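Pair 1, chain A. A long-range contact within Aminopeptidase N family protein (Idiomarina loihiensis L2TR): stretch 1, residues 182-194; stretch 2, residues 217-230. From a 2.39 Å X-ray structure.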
# COMPACT_ATOMS: atom_id res chain seq x y z
N GLY A 182 3.03 18.59 -19.76
CA GLY A 182 4.39 19.04 -19.92
C GLY A 182 5.43 18.45 -18.98
O GLY A 182 6.58 18.86 -19.00
N ILE A 183 5.04 17.48 -18.16
CA ILE A 183 5.99 16.87 -17.25
C ILE A 183 6.39 15.48 -17.74
O ILE A 183 5.55 14.72 -18.22
CB ILE A 183 5.41 16.79 -15.81
CG1 ILE A 183 5.11 18.21 -15.31
CG2 ILE A 183 6.39 16.09 -14.87
CD1 ILE A 183 4.69 18.28 -13.84
N LYS A 184 7.68 15.17 -17.65
CA LYS A 184 8.16 13.86 -18.10
C LYS A 184 7.87 12.76 -17.09
O LYS A 184 8.11 12.92 -15.89
CB LYS A 184 9.67 13.89 -18.38
CG LYS A 184 10.08 14.74 -19.56
CD LYS A 184 11.48 14.39 -20.03
CE LYS A 184 11.95 15.36 -21.09
NZ LYS A 184 10.92 15.55 -22.15
N HIS A 185 7.35 11.64 -17.59
CA HIS A 185 7.03 10.48 -16.78
C HIS A 185 7.67 9.25 -17.39
O HIS A 185 7.97 9.21 -18.58
CB HIS A 185 5.51 10.27 -16.71
CG HIS A 185 4.79 11.26 -15.85
ND1 HIS A 185 4.64 12.59 -16.20
CD2 HIS A 185 4.17 11.12 -14.65
CE1 HIS A 185 3.96 13.22 -15.26
NE2 HIS A 185 3.66 12.35 -14.31
N SER A 186 7.87 8.23 -16.56
CA SER A 186 8.47 6.98 -17.01
C SER A 186 7.82 5.76 -16.37
O SER A 186 7.48 5.77 -15.19
CB SER A 186 9.97 6.93 -16.68
OG SER A 186 10.69 7.91 -17.40
N LEU A 187 7.63 4.73 -17.18
CA LEU A 187 7.11 3.48 -16.69
C LEU A 187 8.30 2.56 -16.87
O LEU A 187 8.81 2.42 -17.98
CB LEU A 187 5.94 2.97 -17.54
CG LEU A 187 5.55 1.53 -17.15
CD1 LEU A 187 5.11 1.48 -15.68
CD2 LEU A 187 4.44 1.03 -18.05
N VAL A 188 8.78 1.98 -15.78
CA VAL A 188 9.93 1.09 -15.84
C VAL A 188 9.57 -0.30 -15.36
O VAL A 188 8.97 -0.46 -14.29
CB VAL A 188 11.09 1.63 -14.96
CG1 VAL A 188 12.31 0.74 -15.10
CG2 VAL A 188 11.41 3.05 -15.37
N LEU A 189 9.95 -1.31 -16.13
CA LEU A 189 9.63 -2.69 -15.78
C LEU A 189 10.85 -3.59 -15.71
O LEU A 189 11.74 -3.51 -16.57
CB LEU A 189 8.67 -3.28 -16.82
CG LEU A 189 7.39 -2.51 -17.17
CD1 LEU A 189 6.65 -3.26 -18.28
CD2 LEU A 189 6.53 -2.35 -15.94
N SER A 190 10.88 -4.45 -14.70
CA SER A 190 11.95 -5.42 -14.52
C SER A 190 11.28 -6.75 -14.21
O SER A 190 10.45 -6.84 -13.31
CB SER A 190 12.86 -5.03 -13.35
OG SER A 190 13.84 -6.04 -13.11
N GLY A 191 11.64 -7.79 -14.97
CA GLY A 191 11.05 -9.10 -14.77
C GLY A 191 10.48 -9.57 -16.09
O GLY A 191 10.44 -8.80 -17.05
N ARG A 192 10.04 -10.83 -16.17
CA ARG A 192 9.47 -11.34 -17.42
C ARG A 192 8.05 -10.79 -17.55
O ARG A 192 7.27 -10.88 -16.61
CB ARG A 192 9.45 -12.88 -17.42
CG ARG A 192 10.83 -13.51 -17.32
CD ARG A 192 10.80 -15.01 -17.60
NE ARG A 192 11.22 -15.31 -18.97
CZ ARG A 192 12.41 -15.79 -19.31
NH1 ARG A 192 13.31 -16.03 -18.37
NH2 ARG A 192 12.71 -16.01 -20.58
N HIS A 193 7.72 -10.23 -18.71
CA HIS A 193 6.39 -9.66 -18.93
C HIS A 193 6.11 -9.51 -20.43
O HIS A 193 7.01 -9.62 -21.24
CB HIS A 193 6.30 -8.28 -18.28
CG HIS A 193 7.14 -7.26 -18.98
ND1 HIS A 193 6.71 -6.61 -20.12
CD2 HIS A 193 8.41 -6.86 -18.77
CE1 HIS A 193 7.69 -5.85 -20.58
NE2 HIS A 193 8.73 -5.99 -19.79
N TYR A 194 4.86 -9.22 -20.77
CA TYR A 194 4.47 -9.03 -22.17
C TYR A 194 3.67 -7.75 -22.31
O TYR A 194 2.76 -7.66 -23.12
CB TYR A 194 3.62 -10.21 -22.65
CG TYR A 194 4.25 -11.55 -22.37
CD1 TYR A 194 4.19 -12.11 -21.10
CD2 TYR A 194 4.93 -12.24 -23.37
CE1 TYR A 194 4.80 -13.33 -20.83
CE2 TYR A 194 5.55 -13.45 -23.11
CZ TYR A 194 5.48 -14.00 -21.84
OH TYR A 194 6.11 -15.19 -21.56
N GLU A 217 -1.36 21.66 -9.80
CA GLU A 217 0.07 21.83 -9.59
C GLU A 217 0.71 20.49 -9.22
O GLU A 217 0.09 19.67 -8.55
CB GLU A 217 0.30 22.83 -8.46
CG GLU A 217 1.74 23.21 -8.23
CD GLU A 217 1.87 24.41 -7.31
OE1 GLU A 217 1.00 25.30 -7.38
OE2 GLU A 217 2.85 24.47 -6.53
N ALA A 218 1.95 20.27 -9.66
CA ALA A 218 2.67 19.04 -9.35
C ALA A 218 3.86 19.37 -8.46
O ALA A 218 4.59 20.32 -8.72
CB ALA A 218 3.14 18.38 -10.63
N PRO A 219 4.07 18.59 -7.39
CA PRO A 219 5.19 18.85 -6.48
C PRO A 219 6.54 18.29 -6.95
O PRO A 219 7.55 18.43 -6.27
CB PRO A 219 4.73 18.19 -5.18
CG PRO A 219 3.98 17.00 -5.68
CD PRO A 219 3.16 17.57 -6.83
N PHE A 220 6.55 17.67 -8.12
CA PHE A 220 7.78 17.10 -8.67
C PHE A 220 8.03 17.64 -10.08
O PHE A 220 7.14 18.23 -10.69
CB PHE A 220 7.66 15.57 -8.72
CG PHE A 220 6.33 15.08 -9.23
CD1 PHE A 220 5.36 14.61 -8.35
CD2 PHE A 220 6.04 15.10 -10.59
CE1 PHE A 220 4.11 14.18 -8.81
CE2 PHE A 220 4.79 14.68 -11.07
CZ PHE A 220 3.83 14.21 -10.17
N GLN A 221 9.24 17.44 -10.60
CA GLN A 221 9.55 17.91 -11.95
C GLN A 221 9.55 16.77 -12.97
O GLN A 221 9.58 17.01 -14.18
CB GLN A 221 10.89 18.62 -11.97
CG GLN A 221 10.87 19.95 -11.24
CD GLN A 221 12.22 20.62 -11.24
OE1 GLN A 221 12.52 21.45 -12.11
NE2 GLN A 221 13.06 20.26 -10.28
N SER A 222 9.51 15.54 -12.47
CA SER A 222 9.48 14.36 -13.32
C SER A 222 9.03 13.23 -12.40
O SER A 222 9.15 13.34 -11.18
CB SER A 222 10.86 14.06 -13.90
OG SER A 222 11.74 13.61 -12.89
N TYR A 223 8.51 12.15 -12.97
CA TYR A 223 8.06 11.05 -12.13
C TYR A 223 8.30 9.68 -12.77
O TYR A 223 8.13 9.52 -13.98
CB TYR A 223 6.58 11.25 -11.80
CG TYR A 223 6.04 10.31 -10.75
CD1 TYR A 223 5.64 9.01 -11.08
CD2 TYR A 223 5.94 10.72 -9.42
CE1 TYR A 223 5.13 8.16 -10.11
CE2 TYR A 223 5.44 9.86 -8.45
CZ TYR A 223 5.03 8.58 -8.80
OH TYR A 223 4.48 7.76 -7.85
N THR A 224 8.69 8.71 -11.95
CA THR A 224 8.98 7.37 -12.45
C THR A 224 8.25 6.26 -11.71
O THR A 224 8.28 6.20 -10.47
CB THR A 224 10.48 7.04 -12.34
OG1 THR A 224 11.25 8.21 -12.62
CG2 THR A 224 10.84 5.92 -13.32
N PHE A 225 7.62 5.37 -12.47
CA PHE A 225 6.92 4.23 -11.88
C PHE A 225 7.86 3.03 -11.97
O PHE A 225 7.96 2.41 -13.03
CB PHE A 225 5.63 3.93 -12.65
CG PHE A 225 4.55 4.96 -12.47
CD1 PHE A 225 4.45 6.05 -13.33
CD2 PHE A 225 3.62 4.83 -11.45
CE1 PHE A 225 3.42 7.00 -13.17
CE2 PHE A 225 2.60 5.77 -11.28
CZ PHE A 225 2.51 6.85 -12.14
N LEU A 226 8.57 2.74 -10.88
CA LEU A 226 9.52 1.63 -10.85
C LEU A 226 8.73 0.35 -10.57
O LEU A 226 8.18 0.17 -9.48
CB LEU A 226 10.57 1.86 -9.77
CG LEU A 226 11.30 3.20 -9.87
CD1 LEU A 226 12.34 3.30 -8.74
CD2 LEU A 226 11.98 3.34 -11.23
N THR A 227 8.70 -0.54 -11.55
CA THR A 227 7.91 -1.75 -11.43
C THR A 227 8.62 -3.09 -11.54
O THR A 227 9.25 -3.39 -12.54
CB THR A 227 6.78 -1.75 -12.48
OG1 THR A 227 6.07 -0.51 -12.40
CG2 THR A 227 5.81 -2.90 -12.25
N MSE A 228 8.48 -3.89 -10.49
CA MSE A 228 9.02 -5.25 -10.48
C MSE A 228 7.83 -6.15 -10.84
O MSE A 228 6.76 -6.08 -10.22
CB MSE A 228 9.58 -5.61 -9.11
CG MSE A 228 10.95 -5.05 -8.86
SE MSE A 228 11.56 -5.39 -7.06
CE MSE A 228 10.42 -4.11 -6.15
N VAL A 229 8.02 -6.98 -11.86
CA VAL A 229 6.95 -7.86 -12.31
C VAL A 229 7.25 -9.32 -12.00
O VAL A 229 8.22 -9.88 -12.52
CB VAL A 229 6.72 -7.72 -13.83
CG1 VAL A 229 5.44 -8.45 -14.23
CG2 VAL A 229 6.65 -6.26 -14.21
N VAL A 230 6.41 -9.93 -11.17
CA VAL A 230 6.58 -11.33 -10.81
C VAL A 230 5.33 -12.13 -11.19
O VAL A 230 4.44 -11.61 -11.84
CB VAL A 230 6.85 -11.47 -9.30
CG1 VAL A 230 8.10 -10.69 -8.94
CG2 VAL A 230 5.66 -10.97 -8.50
O HOH W 1 10.78 -9.09 -11.16
O HOH W 2 9.04 -11.98 -13.74

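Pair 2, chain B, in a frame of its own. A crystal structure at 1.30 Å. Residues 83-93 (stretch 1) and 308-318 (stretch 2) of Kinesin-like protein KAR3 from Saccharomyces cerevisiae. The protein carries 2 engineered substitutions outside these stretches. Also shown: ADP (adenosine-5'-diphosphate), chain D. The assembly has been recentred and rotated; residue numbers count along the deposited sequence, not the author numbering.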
# COMPACT_ATOMS: atom_id res chain seq x y z
N GLY B 83 -6.77 2.90 -17.93
CA GLY B 83 -7.65 3.86 -17.29
C GLY B 83 -8.12 3.49 -15.89
O GLY B 83 -8.95 4.18 -15.30
N TYR B 84 -7.61 2.38 -15.35
CA TYR B 84 -8.00 1.97 -14.01
C TYR B 84 -7.19 2.74 -12.98
O TYR B 84 -6.03 3.08 -13.22
CB TYR B 84 -7.70 0.48 -13.79
CG TYR B 84 -8.67 -0.46 -14.44
CD1 TYR B 84 -8.38 -1.03 -15.68
CD2 TYR B 84 -9.87 -0.80 -13.82
CE1 TYR B 84 -9.27 -1.92 -16.28
CE2 TYR B 84 -10.76 -1.68 -14.41
CZ TYR B 84 -10.46 -2.24 -15.64
OH TYR B 84 -11.33 -3.11 -16.23
N ASN B 85 -7.82 3.04 -11.85
CA ASN B 85 -7.11 3.70 -10.77
C ASN B 85 -6.59 2.55 -9.93
O ASN B 85 -7.24 1.50 -9.83
CB ASN B 85 -8.06 4.55 -9.94
CG ASN B 85 -8.50 5.81 -10.66
OD1 ASN B 85 -7.79 6.33 -11.52
ND2 ASN B 85 -9.67 6.30 -10.31
N VAL B 86 -5.43 2.75 -9.32
CA VAL B 86 -4.81 1.70 -8.53
C VAL B 86 -4.32 2.23 -7.19
O VAL B 86 -3.77 3.32 -7.12
CB VAL B 86 -3.60 1.09 -9.30
CG1 VAL B 86 -2.75 0.22 -8.37
CG2 VAL B 86 -4.10 0.31 -10.49
N CYS B 87 -4.53 1.44 -6.14
CA CYS B 87 -4.05 1.79 -4.81
C CYS B 87 -3.27 0.60 -4.26
O CYS B 87 -3.72 -0.54 -4.36
CB CYS B 87 -5.21 2.09 -3.84
SG CYS B 87 -5.93 3.74 -3.98
N ILE B 88 -2.10 0.87 -3.69
CA ILE B 88 -1.30 -0.17 -3.06
C ILE B 88 -0.93 0.39 -1.70
O ILE B 88 -0.29 1.44 -1.60
CB ILE B 88 -0.02 -0.48 -3.86
CG1 ILE B 88 -0.39 -1.07 -5.22
CG2 ILE B 88 0.85 -1.47 -3.06
CD1 ILE B 88 0.80 -1.44 -6.10
N PHE B 89 -1.34 -0.31 -0.64
CA PHE B 89 -1.05 0.14 0.72
C PHE B 89 -0.10 -0.82 1.44
O PHE B 89 -0.42 -2.00 1.59
CB PHE B 89 -2.33 0.23 1.56
CG PHE B 89 -3.36 1.19 1.03
CD1 PHE B 89 -3.34 2.53 1.41
CD2 PHE B 89 -4.39 0.74 0.21
CE1 PHE B 89 -4.34 3.41 0.97
CE2 PHE B 89 -5.39 1.61 -0.24
CZ PHE B 89 -5.36 2.95 0.14
N ALA B 90 1.05 -0.33 1.87
CA ALA B 90 1.98 -1.16 2.63
C ALA B 90 1.61 -0.90 4.09
O ALA B 90 1.70 0.23 4.57
CB ALA B 90 3.42 -0.75 2.36
N TYR B 91 1.21 -1.97 4.78
CA TYR B 91 0.75 -1.91 6.17
C TYR B 91 1.59 -2.82 7.06
O TYR B 91 1.97 -3.91 6.64
CB TYR B 91 -0.72 -2.36 6.23
CG TYR B 91 -1.34 -2.40 7.61
CD1 TYR B 91 -2.21 -1.38 8.02
CD2 TYR B 91 -1.07 -3.45 8.50
CE1 TYR B 91 -2.79 -1.40 9.29
CE2 TYR B 91 -1.66 -3.47 9.78
CZ TYR B 91 -2.51 -2.45 10.16
OH TYR B 91 -3.08 -2.45 11.41
N GLY B 92 1.85 -2.38 8.29
CA GLY B 92 2.63 -3.19 9.21
C GLY B 92 3.32 -2.37 10.27
O GLY B 92 3.41 -1.14 10.15
N GLN B 93 3.84 -3.02 11.30
CA GLN B 93 4.52 -2.30 12.36
C GLN B 93 5.82 -1.71 11.87
O GLN B 93 6.38 -2.16 10.87
CB GLN B 93 4.80 -3.23 13.54
CG GLN B 93 5.89 -4.27 13.26
CD GLN B 93 6.25 -5.09 14.48
OE1 GLN B 93 6.60 -4.54 15.53
NE2 GLN B 93 6.16 -6.40 14.36
N GLY B 308 -15.56 2.54 -7.76
CA GLY B 308 -15.70 2.27 -9.17
C GLY B 308 -15.04 0.93 -9.49
O GLY B 308 -15.22 -0.05 -8.75
N ASP B 309 -14.29 0.88 -10.58
CA ASP B 309 -13.62 -0.36 -10.96
C ASP B 309 -12.15 -0.27 -10.55
O ASP B 309 -11.31 -1.02 -11.05
CB ASP B 309 -13.72 -0.57 -12.47
CG ASP B 309 -13.55 0.72 -13.25
OD1 ASP B 309 -14.09 0.80 -14.37
OD2 ASP B 309 -12.89 1.65 -12.73
N SER B 310 -11.86 0.66 -9.64
CA SER B 310 -10.50 0.84 -9.15
C SER B 310 -10.03 -0.49 -8.55
O SER B 310 -10.83 -1.29 -8.06
CB SER B 310 -10.47 1.93 -8.08
OG SER B 310 -10.77 3.20 -8.64
N LYS B 311 -8.72 -0.72 -8.60
CA LYS B 311 -8.14 -1.95 -8.06
C LYS B 311 -7.26 -1.62 -6.88
O LYS B 311 -6.39 -0.76 -6.96
CB LYS B 311 -7.32 -2.66 -9.14
CG LYS B 311 -8.13 -3.00 -10.37
CD LYS B 311 -7.26 -3.60 -11.45
CE LYS B 311 -8.09 -4.01 -12.65
NZ LYS B 311 -7.77 -5.41 -13.06
N THR B 312 -7.49 -2.30 -5.76
CA THR B 312 -6.73 -2.05 -4.55
C THR B 312 -5.99 -3.28 -4.06
O THR B 312 -6.53 -4.39 -4.10
CB THR B 312 -7.66 -1.55 -3.43
OG1 THR B 312 -8.17 -0.26 -3.79
CG2 THR B 312 -6.92 -1.46 -2.11
N LEU B 313 -4.76 -3.07 -3.62
CA LEU B 313 -3.94 -4.15 -3.08
C LEU B 313 -3.44 -3.74 -1.71
O LEU B 313 -2.79 -2.70 -1.55
CB LEU B 313 -2.74 -4.42 -4.00
CG LEU B 313 -1.62 -5.28 -3.38
CD1 LEU B 313 -2.16 -6.67 -3.04
CD2 LEU B 313 -0.45 -5.38 -4.36
N MET B 314 -3.77 -4.54 -0.70
CA MET B 314 -3.30 -4.28 0.66
C MET B 314 -2.08 -5.19 0.80
O MET B 314 -2.16 -6.39 0.57
CB MET B 314 -4.37 -4.65 1.70
CG MET B 314 -5.75 -4.04 1.43
SD MET B 314 -5.76 -2.23 1.47
CE MET B 314 -5.11 -1.91 3.17
N PHE B 315 -0.95 -4.60 1.16
CA PHE B 315 0.30 -5.32 1.31
C PHE B 315 0.70 -5.33 2.79
O PHE B 315 1.21 -4.33 3.31
CB PHE B 315 1.38 -4.62 0.47
CG PHE B 315 2.44 -5.53 -0.04
CD1 PHE B 315 3.48 -5.93 0.79
CD2 PHE B 315 2.42 -5.99 -1.35
CE1 PHE B 315 4.48 -6.79 0.33
CE2 PHE B 315 3.42 -6.84 -1.83
CZ PHE B 315 4.45 -7.24 -0.98
N VAL B 316 0.48 -6.45 3.47
CA VAL B 316 0.79 -6.53 4.89
C VAL B 316 2.17 -7.13 5.17
O VAL B 316 2.42 -8.31 4.93
CB VAL B 316 -0.30 -7.31 5.66
CG1 VAL B 316 0.04 -7.38 7.14
CG2 VAL B 316 -1.64 -6.61 5.47
N ASN B 317 3.04 -6.28 5.69
CA ASN B 317 4.41 -6.63 6.02
C ASN B 317 4.51 -7.11 7.45
O ASN B 317 3.96 -6.50 8.36
CB ASN B 317 5.31 -5.40 5.85
CG ASN B 317 5.38 -4.92 4.42
OD1 ASN B 317 4.75 -3.93 4.06
ND2 ASN B 317 6.14 -5.63 3.60
N ILE B 318 5.23 -8.22 7.65
CA ILE B 318 5.42 -8.74 8.99
C ILE B 318 6.83 -9.25 9.20
O ILE B 318 7.52 -9.64 8.25
CB ILE B 318 4.43 -9.89 9.33
CG1 ILE B 318 4.59 -11.04 8.33
CG2 ILE B 318 2.99 -9.37 9.36
CD1 ILE B 318 3.91 -12.32 8.79
PB ADP D . -7.26 -12.85 -12.23
O1B ADP D . -8.61 -13.46 -12.10
O2B ADP D . -6.83 -12.06 -10.87
O3B ADP D . -6.23 -13.88 -12.59
PA ADP D . -7.46 -10.15 -13.28
O1A ADP D . -8.11 -9.70 -14.52
O2A ADP D . -8.26 -9.82 -12.09
O3A ADP D . -7.28 -11.72 -13.32
O5' ADP D . -5.94 -9.62 -13.17
C5' ADP D . -4.87 -10.55 -13.27
C4' ADP D . -3.64 -10.13 -12.47
O4' ADP D . -3.56 -8.70 -12.22
C3' ADP D . -3.55 -10.82 -11.12
O3' ADP D . -2.90 -12.09 -11.18
C2' ADP D . -2.84 -9.82 -10.24
O2' ADP D . -1.41 -10.02 -10.24
C1' ADP D . -3.29 -8.48 -10.81
N9 ADP D . -4.45 -7.89 -10.02
C8 ADP D . -5.72 -7.72 -10.45
N7 ADP D . -6.44 -7.14 -9.47
C5 ADP D . -5.66 -6.93 -8.43
C6 ADP D . -5.79 -6.37 -7.15
N6 ADP D . -6.98 -5.88 -6.73
N1 ADP D . -4.71 -6.32 -6.30
C2 ADP D . -3.50 -6.79 -6.66
N3 ADP D . -3.35 -7.32 -7.89
C4 ADP D . -4.37 -7.41 -8.79
O HOH W 3 -10.75 2.68 -11.75
O HOH W 4 3.55 -6.05 11.05

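Pair 1 and pair 2 are each two parallel neighbouring strands, and N, CA and C of 14 central residues superpose with an RMSD of 0.5 Å. The strand axes approach to 4.7 Å in pair 1 and 4.6 Å in pair 2, with 9° and 19° between their directions. Buried surface is similar, 820 and 841 Å².

The backbone ladders correspond bond for bond, seven in each. Pair 1 begins with Tyr A223 N to Lys A184 O at 3.0 Å, matched in pair 2 by Lys B311 N to Asn B85 O at 2.9 Å. They close with Val A229 N to Ser A190 O and Asn B317 N to Tyr B91 O, both 2.8 Å. In both, one strand bonds through alternate residues, Ser A186, Val A188 and Ser A190 against Cys B87, Phe B89 and Tyr B91, each of which gives its N and O to the partner strand.

The ladder is the same in both pairs, while the side chains around it differ. At the entry, Ile A183 and Tyr B84 both point toward the other stretch. Ile A183 sets CD1 3.6 Å from Ala A218 CB and CG2 3.4 Å from Gln A221 O. Tyr B84 instead offers a ring: Lys B311 CE lies over one face, 3.9 Å from the centroid, with NZ at 4.9 Å and 7° off the normal, a cation-pi geometry. Tyr A223, which matches Lys B311, packs its CB 3.7 Å from His A185 CD2.

On the face carrying Ser A186 and Cys B87, the matched threonines nearly coincide, their side-chain centres 0.5 Å apart. Thr A224 CG2 lies 3.6 Å from both Ser A186 CB and Val A188 CG2. In pair 2, Thr B312 OG1 is 3.8 Å from Cys B87 CB, while Thr B312 CG2 sits 3.9 Å from Phe B89 CE2, at the ring edge. At the next bridge on this face, two residues along, Val A188 CG2 meets Leu A226 CD2 at 4.2 Å; the matched Phe B89 and Met B314 come closer, CD2 to SD 3.5 Å, with the sulfur oblique to the ring.

On the other face, Leu A187 CD1 reaches Phe A225 CB at 3.9 Å, where Ile B88 CG1 and Leu B313 CB stand 4.3 Å apart. The next bridge on this face exchanges bulk between strands: Leu A189 CD2 packs 3.5 Å from Thr A227 CB, whereas pair 2 has the small Ala B90 beside the large Phe B315, whose end leads away.

At the far end, Val A229 and Asn B317 have side-chain centres 0.4 Å apart but different chemistry. Val A229 CG2 is 4.3 Å from Leu A189 CD2; Asn B317 OD1 is 3.8 Å from Ala B90 CB and is buried without a polar partner. Gly A191 and Gly B92 also match, their CA atoms 1.7 Å apart after superposition: an ideal CB on Gly A191 would lie 2.3 Å from Val A229 O, and one on Gly B92 would lie 2.5 Å from Asn B317 O, both clashes.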